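Local coordinates for protein probable tagatose 6-phosphate kinase (Sinorhizobium meliloti, PDB 3TXV) that probably acts in carbohydrate metabolism, perhaps as a tagatose-6-phosphate kinase, and has a barrel fold of the GatZ/KbaZ-like family, at residues A36-A41 / R73-I78; Y301-I306 / V380-T385; P312-R317 / M374-G379; Q348-F351 / R356-Y359; Y359-P364 / A368-L373. One frame throughout, in Å; residues are numbered along the deposited sequence.

Interaction 1 of 5, residues A36-A41 / R73-I78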
# COMPACT_ATOMS: atom_id res chain seq x y z
N ALA A 36 -2.69 8.73 10.15
CA ALA A 36 -1.71 9.69 9.66
C ALA A 36 -1.97 10.15 8.23
O ALA A 36 -1.79 11.32 7.89
CB ALA A 36 -0.33 9.10 9.78
N ALA A 37 -2.40 9.22 7.39
CA ALA A 37 -2.78 9.56 6.03
C ALA A 37 -3.95 10.48 6.05
O ALA A 37 -3.96 11.47 5.35
CB ALA A 37 -3.10 8.32 5.21
N MSE A 38 -4.94 10.18 6.86
CA MSE A 38 -6.07 11.07 6.93
C MSE A 38 -5.63 12.48 7.37
O MSE A 38 -5.84 13.44 6.64
CB MSE A 38 -7.17 10.49 7.82
CG MSE A 38 -8.02 9.41 7.15
SE MSE A 38 -8.75 8.43 8.61
CE MSE A 38 -10.26 7.51 7.86
N LEU A 39 -4.95 12.60 8.51
CA LEU A 39 -4.49 13.89 9.03
C LEU A 39 -3.79 14.77 8.01
O LEU A 39 -3.97 15.99 8.00
CB LEU A 39 -3.62 13.73 10.28
CG LEU A 39 -4.34 13.29 11.58
CD1 LEU A 39 -3.38 13.12 12.76
CD2 LEU A 39 -5.48 14.23 11.99
N ARG A 40 -3.00 14.18 7.13
CA ARG A 40 -2.32 14.97 6.12
C ARG A 40 -3.32 15.45 5.06
O ARG A 40 -3.35 16.64 4.72
CB ARG A 40 -1.15 14.20 5.51
CG ARG A 40 -0.70 14.69 4.15
CD ARG A 40 -0.12 16.06 4.18
NE ARG A 40 0.82 16.18 5.29
CZ ARG A 40 1.75 17.12 5.38
NH1 ARG A 40 1.89 18.02 4.43
NH2 ARG A 40 2.56 17.14 6.43
N ALA A 41 -4.14 14.53 4.54
CA ALA A 41 -5.21 14.91 3.63
C ALA A 41 -6.02 16.09 4.20
O ALA A 41 -6.21 17.09 3.51
CB ALA A 41 -6.10 13.74 3.34
N ARG A 73 -15.45 -0.35 7.93
CA ARG A 73 -15.89 0.18 9.19
C ARG A 73 -14.67 0.39 10.07
O ARG A 73 -14.62 1.34 10.85
CB ARG A 73 -16.91 -0.77 9.82
N PHE A 74 -13.71 -0.51 9.95
CA PHE A 74 -12.36 -0.32 10.47
C PHE A 74 -11.81 1.09 10.13
O PHE A 74 -11.53 1.88 11.02
CB PHE A 74 -11.46 -1.42 9.89
CG PHE A 74 -10.00 -1.30 10.26
CD1 PHE A 74 -9.55 -1.71 11.51
CD2 PHE A 74 -9.09 -0.81 9.33
CE1 PHE A 74 -8.22 -1.59 11.84
CE2 PHE A 74 -7.76 -0.70 9.65
CZ PHE A 74 -7.31 -1.09 10.90
N VAL A 75 -11.67 1.38 8.84
CA VAL A 75 -11.29 2.71 8.39
C VAL A 75 -12.25 3.81 8.92
O VAL A 75 -11.83 4.91 9.30
CB VAL A 75 -11.16 2.76 6.83
CG1 VAL A 75 -10.78 4.13 6.34
CG2 VAL A 75 -10.11 1.79 6.34
N GLY A 76 -13.55 3.54 8.95
CA GLY A 76 -14.47 4.53 9.49
C GLY A 76 -14.28 4.87 10.98
O GLY A 76 -14.52 6.01 11.42
N ALA A 77 -13.86 3.87 11.75
CA ALA A 77 -13.67 4.03 13.18
C ALA A 77 -12.57 5.07 13.50
O ALA A 77 -12.72 5.94 14.39
CB ALA A 77 -13.34 2.69 13.80
N ILE A 78 -11.49 4.96 12.74
CA ILE A 78 -10.33 5.85 12.76
C ILE A 78 -10.79 7.29 12.44
O ILE A 78 -10.45 8.24 13.16
CB ILE A 78 -9.28 5.33 11.73
CG1 ILE A 78 -8.77 3.97 12.16
CG2 ILE A 78 -8.12 6.25 11.57
CD1 ILE A 78 -7.95 3.32 11.12
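The 2.8 Å backbone bond from Ala77 N to Arg73 O belongs to the helical turn that carries Val75 and leads on to Ile78, both of which meet Met38 across the interface. This is packing between neighbouring helices on the outside of a TIM barrel: helix 31-43 follows the first strand, 23-26, and helix 68-81 follows the second, 48-53. One side chain, Met38, built as selenomethionine, does all the reaching from its side. It leaves helix 31-43 with CG anti to its own carbonyl carbon (chi1 -78°) and then runs out extended, so that the selenium and the terminal methyl both arrive at the facing helix. The two atoms meet different residues. SE lies 3.7 Å from CG2 of Ile78, the side chains crossing at about a right angle. The methyl goes further, into the angle between the Val75 side chain and its backbone. There Met38 CE sits 3.4 Å from Val75 O, a van der Waals approach to an oxygen and not a hydrogen bond. The helix backbones stay well apart, with the CA atoms of Met38 and Ile78 8.9 Å from one another, so the long selenoether chain fills the gap between them. Around it, Val48 of strand 48-53 and Ile82 and Phe84 also touch Met38, while Ile50 of the same strand lies against Val75, so both helices also rest on the barrel wall at strand 48-53. On the valine, the branch that meets the methyl is CG1, 3.7 Å from Met38 CE.

Interaction 2 of 5, residues Y301-I306 / V380-T385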
# COMPACT_ATOMS: atom_id res chain seq x y z
N TYR A 301 10.89 1.91 16.97
CA TYR A 301 12.19 1.42 17.46
C TYR A 301 13.01 2.49 18.17
O TYR A 301 13.60 2.21 19.20
CB TYR A 301 13.01 0.74 16.35
CG TYR A 301 12.68 -0.72 16.08
CD1 TYR A 301 11.50 -1.29 16.54
CD2 TYR A 301 13.54 -1.52 15.32
CE1 TYR A 301 11.18 -2.59 16.28
CE2 TYR A 301 13.23 -2.86 15.05
CZ TYR A 301 12.05 -3.39 15.54
OH TYR A 301 11.71 -4.72 15.29
N GLY A 302 13.06 3.70 17.63
CA GLY A 302 13.48 4.90 18.40
C GLY A 302 12.82 5.02 19.78
O GLY A 302 13.50 5.08 20.83
N LEU A 303 11.49 5.00 19.79
CA LEU A 303 10.73 5.04 21.05
C LEU A 303 11.08 3.86 21.94
O LEU A 303 11.16 3.98 23.16
CB LEU A 303 9.22 5.10 20.79
CG LEU A 303 8.80 6.41 20.14
CD1 LEU A 303 7.33 6.44 19.77
CD2 LEU A 303 9.15 7.51 21.06
N ASP A 304 11.28 2.71 21.32
CA ASP A 304 11.72 1.56 22.08
C ASP A 304 13.02 1.90 22.82
O ASP A 304 13.11 1.65 24.03
CB ASP A 304 11.89 0.36 21.17
CG ASP A 304 12.17 -0.91 21.93
OD1 ASP A 304 11.53 -1.13 22.98
OD2 ASP A 304 13.04 -1.68 21.46
N GLN A 305 14.01 2.50 22.13
CA GLN A 305 15.30 2.77 22.78
C GLN A 305 15.24 3.93 23.78
O GLN A 305 15.92 3.93 24.79
CB GLN A 305 16.42 3.02 21.78
CG GLN A 305 16.60 1.95 20.75
CD GLN A 305 16.97 2.56 19.40
OE1 GLN A 305 18.11 2.96 19.18
NE2 GLN A 305 15.99 2.68 18.51
N ILE A 306 14.42 4.92 23.51
CA ILE A 306 14.19 5.96 24.50
C ILE A 306 13.62 5.36 25.80
O ILE A 306 14.07 5.69 26.91
CB ILE A 306 13.30 7.00 23.93
CG1 ILE A 306 14.15 8.00 23.17
CG2 ILE A 306 12.45 7.65 25.00
CD1 ILE A 306 13.33 8.72 22.13
N VAL A 380 4.36 11.19 29.05
CA VAL A 380 5.77 11.50 29.22
C VAL A 380 6.22 12.46 28.15
O VAL A 380 6.10 12.17 26.97
CB VAL A 380 6.65 10.23 29.22
CG1 VAL A 380 8.09 10.59 29.52
CG2 VAL A 380 6.17 9.21 30.24
N ALA A 381 6.70 13.61 28.59
CA ALA A 381 7.29 14.58 27.68
C ALA A 381 8.73 14.18 27.39
O ALA A 381 9.61 14.39 28.22
CB ALA A 381 7.23 15.95 28.27
N ILE A 382 8.98 13.60 26.22
CA ILE A 382 10.34 13.25 25.83
C ILE A 382 11.20 14.51 25.64
O ILE A 382 10.80 15.49 24.99
CB ILE A 382 10.37 12.33 24.60
CG1 ILE A 382 9.68 11.00 24.92
CG2 ILE A 382 11.82 12.07 24.14
CD1 ILE A 382 8.98 10.35 23.74
N PRO A 383 12.38 14.51 26.28
CA PRO A 383 13.36 15.56 26.06
C PRO A 383 13.81 15.63 24.59
O PRO A 383 14.04 14.57 23.98
CB PRO A 383 14.50 15.16 26.98
CG PRO A 383 13.83 14.38 28.06
CD PRO A 383 12.69 13.68 27.45
N GLU A 384 13.94 16.84 24.05
CA GLU A 384 14.38 17.06 22.65
C GLU A 384 15.69 16.34 22.32
O GLU A 384 15.95 15.95 21.17
CB GLU A 384 14.66 18.52 22.38
CG GLU A 384 13.73 19.53 23.00
CD GLU A 384 14.05 20.96 22.55
OE1 GLU A 384 13.08 21.75 22.42
OE2 GLU A 384 15.25 21.29 22.33
N THR A 385 16.53 16.19 23.34
CA THR A 385 17.86 15.71 23.17
C THR A 385 17.84 14.21 22.91
O THR A 385 18.76 13.68 22.26
CB THR A 385 18.68 15.98 24.43
OG1 THR A 385 17.98 15.47 25.57
CG2 THR A 385 18.88 17.44 24.62
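Ile382 pushes its two branches into the side of helix 290-310, one against Leu303 and the other against Ile306. That helix follows the eighth and last strand of the TIM barrel, and the contact joins it to the irregular chain leading into helix 384-390, one of the helices that come after the barrel strands in the sequence. In the first shell all three side chains are buried and wholly aliphatic. Ile382 CD1 comes to 3.9 Å from Leu303 CD2, with the side chains at roughly a right angle. On the other branch, Ile382 CG2 stands 4.2 Å from Ile306 CD1, a looser approach. The torsion of Ile382 explains the division of labour: with chi1 at -63°, CG1 is anti to the carbonyl carbon and carries CD1 to the leucine, while CG2 is anti to the backbone N and turns to the isoleucine. No hydrogen bond crosses between the segments.

The second shell sets these residues in place. Leu303 and Ile306 are three apart, which puts them side by side on one face of the helix, a turn held in part by the 2.8 Å bond from Ile306 N to Gly302 O. On the opposing chain, Pro383 takes the N-cap position of the helix that starts at Glu384, and the backbone of Ile382 bonds to that of Pro405. Leu386, Ile387 and Phe390 of helix 384-390 add to the apolar cluster. One turn back along helix 290-310, Gln305 N donates to Tyr301 O at 3.0 Å.

Interaction 3 of 5, residues P312-R317 / M374-G379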
# COMPACT_ATOMS: atom_id res chain seq x y z
N PRO A 312 14.72 1.64 32.28
CA PRO A 312 15.21 0.29 31.93
C PRO A 312 14.53 -0.84 32.71
O PRO A 312 14.61 -2.00 32.30
CB PRO A 312 16.70 0.33 32.28
CG PRO A 312 16.97 1.70 32.90
CD PRO A 312 15.66 2.40 33.11
N ALA A 313 13.88 -0.52 33.83
CA ALA A 313 13.37 -1.56 34.71
C ALA A 313 12.02 -2.05 34.26
O ALA A 313 11.69 -3.22 34.45
CB ALA A 313 13.28 -1.07 36.16
N ALA A 314 11.25 -1.14 33.67
CA ALA A 314 9.81 -1.32 33.55
C ALA A 314 9.38 -2.32 32.48
O ALA A 314 8.17 -2.43 32.17
CB ALA A 314 9.15 0.03 33.35
N ARG A 315 10.34 -3.06 31.92
CA ARG A 315 10.04 -3.96 30.79
C ARG A 315 10.74 -5.33 30.78
O ARG A 315 11.97 -5.43 30.59
CB ARG A 315 10.27 -3.22 29.46
CG ARG A 315 9.01 -3.05 28.66
CD ARG A 315 8.91 -1.71 27.89
NE ARG A 315 10.18 -1.16 27.43
CZ ARG A 315 10.53 -1.00 26.16
NH1 ARG A 315 9.73 -1.37 25.16
NH2 ARG A 315 11.71 -0.46 25.88
N GLU A 316 9.93 -6.39 30.99
CA GLU A 316 10.38 -7.78 30.85
C GLU A 316 11.28 -7.83 29.62
O GLU A 316 12.44 -8.21 29.72
N ARG A 317 10.75 -7.39 28.47
CA ARG A 317 11.48 -7.44 27.19
C ARG A 317 11.25 -6.20 26.29
O ARG A 317 10.27 -5.45 26.42
CB ARG A 317 11.23 -8.81 26.41
N MSE A 374 3.87 2.02 24.21
CA MSE A 374 3.10 3.24 24.01
C MSE A 374 2.54 3.80 25.31
O MSE A 374 2.44 5.03 25.47
CB MSE A 374 1.96 3.04 23.01
CG MSE A 374 2.45 2.90 21.58
SE MSE A 374 3.70 4.32 21.17
CE MSE A 374 2.42 5.52 20.43
N SER A 375 2.19 2.90 26.23
CA SER A 375 1.48 3.29 27.42
C SER A 375 2.51 3.61 28.50
O SER A 375 2.24 4.38 29.44
CB SER A 375 0.52 2.19 27.85
OG SER A 375 1.17 1.22 28.66
N LEU A 376 3.68 3.02 28.38
CA LEU A 376 4.77 3.37 29.27
C LEU A 376 5.30 4.77 28.95
O LEU A 376 5.96 5.38 29.80
CB LEU A 376 5.87 2.35 29.15
CG LEU A 376 7.18 2.65 29.85
CD1 LEU A 376 6.89 2.62 31.32
CD2 LEU A 376 8.19 1.60 29.48
N LEU A 377 4.99 5.30 27.76
CA LEU A 377 5.40 6.67 27.42
C LEU A 377 4.25 7.69 27.40
O LEU A 377 4.45 8.87 27.08
CB LEU A 377 6.21 6.69 26.12
CG LEU A 377 7.53 5.90 26.09
CD1 LEU A 377 8.08 5.81 24.67
CD2 LEU A 377 8.60 6.46 27.00
N ASP A 378 3.05 7.22 27.76
CA ASP A 378 1.84 8.04 27.87
C ASP A 378 2.03 9.15 28.88
O ASP A 378 2.38 8.91 30.04
CB ASP A 378 0.70 7.15 28.38
CG ASP A 378 -0.71 7.72 28.10
OD1 ASP A 378 -1.67 7.19 28.72
OD2 ASP A 378 -0.89 8.64 27.27
N GLY A 379 1.81 10.39 28.44
CA GLY A 379 1.98 11.58 29.27
C GLY A 379 3.41 12.08 29.34
O GLY A 379 3.66 13.27 29.66
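Leu376 forks over the loop segment 312-317, with one methyl on the arm of Arg315 and the other on Ala314. The arginine half is the closer packed. Leu376 CD2 lies 3.7 Å from CD of Arg315 and 4.0 Å from its NE, so the methyl rests where the aliphatic chain gives way to the guanidinium, which it meets obliquely. Arg315 can lie this way because its chain bends at chi2 and again at chi3 (32°), folding CD past the leucine while the charged end travels on. That end is satisfied elsewhere: NH1 forms a salt bridge with Asp304 of helix 290-310, and the arm also brushes Glu372 and Leu373.

The loop concerned links helix 290-310 to helix 319-329, and Leu376 lies at the C-terminal end of helix 364-376, so the contact joins a connecting loop to a helix in the helical region that follows the barrel strands, the centre of the contact about 30 Å from the centre of the chain. On its outer side the packing slackens. Ala314, an exposed residue, offers a single methyl, and its CB is 4.0 Å from Leu376 CD1, with no hydrogen bond across the segments to reinforce it. The leucine reaches both partners with CG anti to its backbone N (chi1 171°), which throws the isopropyl group outward from the helix. Phe311, the residue before Pro312, also touches the Leu376 side chain.

Interaction 4 of 5, residues Q348-F351 / R356-Y359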
# COMPACT_ATOMS: atom_id res chain seq x y z
N GLN A 348 18.05 -8.04 8.16
CA GLN A 348 16.93 -7.79 7.28
C GLN A 348 15.55 -7.96 7.86
O GLN A 348 14.59 -7.38 7.35
CB GLN A 348 17.05 -8.61 6.02
CG GLN A 348 17.29 -7.73 4.85
CD GLN A 348 18.72 -7.61 4.55
OE1 GLN A 348 19.43 -8.62 4.58
NE2 GLN A 348 19.19 -6.40 4.25
N ARG A 349 15.42 -8.76 8.91
CA ARG A 349 14.14 -8.87 9.57
C ARG A 349 13.68 -7.50 10.08
O ARG A 349 12.48 -7.20 10.08
CB ARG A 349 14.18 -9.88 10.69
CG ARG A 349 13.84 -11.26 10.25
CD ARG A 349 13.57 -12.20 11.40
NE ARG A 349 14.72 -12.42 12.28
CZ ARG A 349 15.78 -13.15 11.96
NH1 ARG A 349 15.85 -13.72 10.76
NH2 ARG A 349 16.77 -13.30 12.84
N HIS A 350 14.64 -6.66 10.48
CA HIS A 350 14.34 -5.35 11.06
C HIS A 350 14.54 -4.20 10.08
O HIS A 350 13.79 -3.19 10.11
CB HIS A 350 15.18 -5.14 12.35
CG HIS A 350 15.03 -6.24 13.34
ND1 HIS A 350 13.99 -6.30 14.24
CD2 HIS A 350 15.74 -7.38 13.51
CE1 HIS A 350 14.07 -7.41 14.94
NE2 HIS A 350 15.13 -8.09 14.53
N PHE A 351 15.53 -4.33 9.21
CA PHE A 351 16.01 -3.15 8.53
C PHE A 351 15.73 -3.03 7.06
O PHE A 351 15.81 -1.93 6.51
CB PHE A 351 17.45 -2.89 8.89
CG PHE A 351 17.62 -2.61 10.34
CD1 PHE A 351 17.12 -1.43 10.90
CD2 PHE A 351 18.22 -3.54 11.17
CE1 PHE A 351 17.24 -1.15 12.25
CE2 PHE A 351 18.34 -3.26 12.56
CZ PHE A 351 17.86 -2.07 13.08
N ARG A 356 9.00 -6.61 5.59
CA ARG A 356 8.05 -7.69 5.79
C ARG A 356 7.57 -7.63 7.22
O ARG A 356 6.47 -8.10 7.52
CB ARG A 356 8.61 -9.09 5.47
CG ARG A 356 9.22 -9.27 4.09
CD ARG A 356 8.23 -9.14 2.96
NE ARG A 356 7.09 -10.02 3.10
CZ ARG A 356 6.02 -9.95 2.30
NH1 ARG A 356 5.98 -9.04 1.32
NH2 ARG A 356 4.99 -10.78 2.46
N ILE A 357 8.36 -7.02 8.10
CA ILE A 357 7.96 -6.91 9.52
C ILE A 357 6.54 -6.37 9.66
O ILE A 357 5.93 -6.56 10.69
CB ILE A 357 8.95 -6.05 10.35
CG1 ILE A 357 8.70 -6.20 11.83
CG2 ILE A 357 8.88 -4.56 9.96
CD1 ILE A 357 9.83 -5.61 12.68
N ARG A 358 6.02 -5.73 8.61
CA ARG A 358 4.70 -5.10 8.66
C ARG A 358 3.52 -6.09 8.84
O ARG A 358 2.41 -5.70 9.22
CB ARG A 358 4.49 -4.20 7.44
CG ARG A 358 4.09 -4.90 6.21
CD ARG A 358 3.75 -3.91 5.11
NE ARG A 358 3.83 -4.56 3.80
CZ ARG A 358 4.93 -4.59 3.07
NH1 ARG A 358 6.02 -3.96 3.49
NH2 ARG A 358 4.96 -5.24 1.92
N TYR A 359 3.78 -7.36 8.53
CA TYR A 359 2.75 -8.38 8.65
C TYR A 359 2.65 -8.86 10.11
O TYR A 359 1.67 -9.53 10.47
CB TYR A 359 3.01 -9.52 7.66
CG TYR A 359 2.91 -9.07 6.23
CD1 TYR A 359 1.67 -9.04 5.56
CD2 TYR A 359 4.04 -8.63 5.54
CE1 TYR A 359 1.56 -8.61 4.23
CE2 TYR A 359 3.95 -8.19 4.20
CZ TYR A 359 2.71 -8.19 3.56
OH TYR A 359 2.63 -7.74 2.27
O HOH W 1 11.10 -6.02 7.90
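Ile357, the residue most covered here, lays its side chain against the backbone of Arg349 and the ring of His350. Its CB is 3.7 Å from Arg349 O, and CD1 is 4.0 Å from the same oxygen, so the isoleucine lies across the end of the carbonyl. CG1 is anti to the backbone N (chi1 -167°), which aims CD1 at the helix. At its far end CD1 comes obliquely to His350, 4.5 Å from ND1.

Arg349 takes part through its carbonyl, its side chain leading elsewhere: NE pairs with Glu324 in a salt bridge and the guanidinium makes a cation-pi contact with Trp334. The carbonyl oxygen is gripped by a water, which donates to Arg349 O at 2.8 Å. The same water accepts from Ile357 N at 2.9 Å, so a single molecule links the two backbones where no direct hydrogen bond does. His350 points its CB away from the loop, yet its ring is held near Ile357 by a probable hydrogen bond between its ND1 and the hydroxyl of Tyr301 on helix 290-310, a tyrosine that also touches Ile357.

The arrangement is a sharp bend after a helix, in which the chain leaving helix 342-351 packs back against its last turn, apolar contact and a water bridging two backbones side by side, within the helical region that follows the barrel strands.

Interaction 5 of 5, residues Y359-P364 / A368-L373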
# COMPACT_ATOMS: atom_id res chain seq x y z
N TYR A 359 3.78 -7.36 8.53
CA TYR A 359 2.75 -8.38 8.65
C TYR A 359 2.65 -8.86 10.11
O TYR A 359 1.67 -9.53 10.47
CB TYR A 359 3.01 -9.52 7.66
CG TYR A 359 2.91 -9.07 6.23
CD1 TYR A 359 1.67 -9.04 5.56
CD2 TYR A 359 4.04 -8.63 5.54
CE1 TYR A 359 1.56 -8.61 4.23
CE2 TYR A 359 3.95 -8.19 4.20
CZ TYR A 359 2.71 -8.19 3.56
OH TYR A 359 2.63 -7.74 2.27
N TYR A 360 3.63 -8.48 10.93
CA TYR A 360 3.70 -8.93 12.32
C TYR A 360 3.15 -7.92 13.32
O TYR A 360 2.85 -8.27 14.45
CB TYR A 360 5.12 -9.35 12.68
CG TYR A 360 5.60 -10.49 11.79
CD1 TYR A 360 6.06 -10.24 10.53
CD2 TYR A 360 5.55 -11.82 12.22
CE1 TYR A 360 6.47 -11.27 9.72
CE2 TYR A 360 5.98 -12.86 11.42
CZ TYR A 360 6.44 -12.57 10.17
OH TYR A 360 6.88 -13.56 9.31
N TRP A 361 2.96 -6.68 12.90
CA TRP A 361 2.28 -5.73 13.78
C TRP A 361 0.92 -6.19 14.41
O TRP A 361 0.57 -5.71 15.49
CB TRP A 361 2.20 -4.35 13.14
CG TRP A 361 3.58 -3.76 12.86
CD1 TRP A 361 4.05 -3.30 11.67
CD2 TRP A 361 4.65 -3.60 13.80
NE1 TRP A 361 5.33 -2.86 11.80
CE2 TRP A 361 5.72 -3.03 13.10
CE3 TRP A 361 4.80 -3.88 15.16
CZ2 TRP A 361 6.94 -2.72 13.72
CZ3 TRP A 361 6.01 -3.59 15.77
CH2 TRP A 361 7.07 -3.01 15.06
N PRO A 362 0.17 -7.09 13.74
CA PRO A 362 -1.04 -7.70 14.36
C PRO A 362 -0.84 -8.96 15.22
O PRO A 362 -1.75 -9.37 15.91
CB PRO A 362 -1.92 -8.05 13.15
CG PRO A 362 -1.38 -7.17 12.01
CD PRO A 362 0.08 -7.13 12.26
N HIS A 363 0.31 -9.60 15.17
CA HIS A 363 0.46 -10.78 15.98
C HIS A 363 0.29 -10.38 17.43
O HIS A 363 0.95 -9.45 17.87
CB HIS A 363 1.82 -11.43 15.79
CG HIS A 363 2.03 -12.62 16.67
ND1 HIS A 363 1.99 -12.55 18.05
CD2 HIS A 363 2.23 -13.93 16.36
CE1 HIS A 363 2.16 -13.75 18.55
NE2 HIS A 363 2.32 -14.61 17.55
N PRO A 364 -0.57 -11.09 18.18
CA PRO A 364 -0.85 -10.77 19.59
C PRO A 364 0.37 -10.40 20.46
O PRO A 364 0.29 -9.41 21.20
CB PRO A 364 -1.55 -12.04 20.12
CG PRO A 364 -1.40 -13.06 19.04
CD PRO A 364 -1.36 -12.27 17.77
N ALA A 368 1.08 -6.33 21.70
CA ALA A 368 0.98 -6.17 23.13
C ALA A 368 2.25 -5.51 23.61
O ALA A 368 2.24 -4.78 24.62
CB ALA A 368 0.80 -7.51 23.80
N ALA A 369 3.34 -5.80 22.91
CA ALA A 369 4.60 -5.12 23.20
C ALA A 369 4.50 -3.61 22.84
O ALA A 369 4.87 -2.74 23.65
CB ALA A 369 5.72 -5.80 22.47
N VAL A 370 3.96 -3.32 21.66
CA VAL A 370 3.70 -1.96 21.26
C VAL A 370 2.89 -1.24 22.34
O VAL A 370 3.30 -0.18 22.80
CB VAL A 370 3.03 -1.87 19.89
CG1 VAL A 370 2.45 -0.49 19.64
CG2 VAL A 370 4.04 -2.20 18.80
N ASP A 371 1.78 -1.82 22.78
CA ASP A 371 0.96 -1.20 23.82
C ASP A 371 1.65 -1.08 25.16
O ASP A 371 1.41 -0.15 25.90
CB ASP A 371 -0.39 -1.91 23.94
CG ASP A 371 -1.36 -1.54 22.78
OD1 ASP A 371 -0.96 -1.59 21.58
OD2 ASP A 371 -2.53 -1.19 23.07
N GLU A 372 2.53 -2.01 25.48
CA GLU A 372 3.30 -1.85 26.69
C GLU A 372 4.14 -0.56 26.55
O GLU A 372 4.23 0.25 27.49
CB GLU A 372 4.18 -3.08 26.95
CG GLU A 372 4.80 -3.14 28.34
CD GLU A 372 5.41 -4.51 28.67
OE1 GLU A 372 6.36 -4.96 27.99
OE2 GLU A 372 4.96 -5.16 29.64
N LEU A 373 4.71 -0.38 25.36
CA LEU A 373 5.67 0.68 25.09
C LEU A 373 4.99 2.00 24.93
O LEU A 373 5.49 3.00 25.43
CB LEU A 373 6.48 0.35 23.84
CG LEU A 373 7.27 1.46 23.12
CD1 LEU A 373 8.37 2.03 24.01
CD2 LEU A 373 7.85 0.95 21.81
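Trp361 swings the six-membered end of its indole to Val370, and the conformations of both residues decide which atoms meet. On the tryptophan, CG is anti to the carbonyl carbon (chi1 -62°), which carries the ring from the loop to the flank of helix 364-376. CZ3 then lies 3.9 Å from Val370 CG2, and CE3 is 4.1 Å from the same methyl. Val370 presents that branch because CG2 is anti to its carbonyl carbon, with CG1 turned anti to the backbone N (chi1 165°). The side chains cross at about a right angle, and the methyl approaches the indole obliquely. The tryptophan also touches Arg297 of helix 290-310.

Further along, the connection is backbone to backbone. Ala368 N donates to Pro364 O over 3.2 Å, a weak bond with a bent N-H...O angle, in the first turn of the helix. Just before it, His363 occupies the N-cap. The His363 side chain caps the helix, ND1 accepting from Lys365 N, while CD of Pro364 sits 3.3 Å above one face of the imidazole, offset toward its rim. NE2 of His363 has a second, weak partner in Glu330.

A type I beta turn from Tyr360 to His363, closed by the 3.0 Å bond from His363 N to Tyr360 O, leads straight into this capped start, so the whole arrangement is a turn and N-cap opening an alpha-helix, with proline as its first residue.

Overall arrangement
Interaction 1 lies on the barrel's early side, joining helices that follow the first two strands; its centre is about 20 Å or more from the centres of the others and it touches none. Interaction 2 joins the helix after the last strand to the later helical region, to which interactions 3 to 5 belong. Interactions 3 and 5 share helix 364-376, interactions 4 and 5 share Tyr359, and helix 290-310 in interaction 2 reaches interactions 3, 4 and 5. Interactions 1 and 2 are buried and purely apolar between side chains; interaction 4 is buried too but relies on a water between backbones. Interaction 3 is a surface contact using an arginine's aliphatic arm, and interaction 5, partly buried, mixes an aromatic-methyl contact with helix capping.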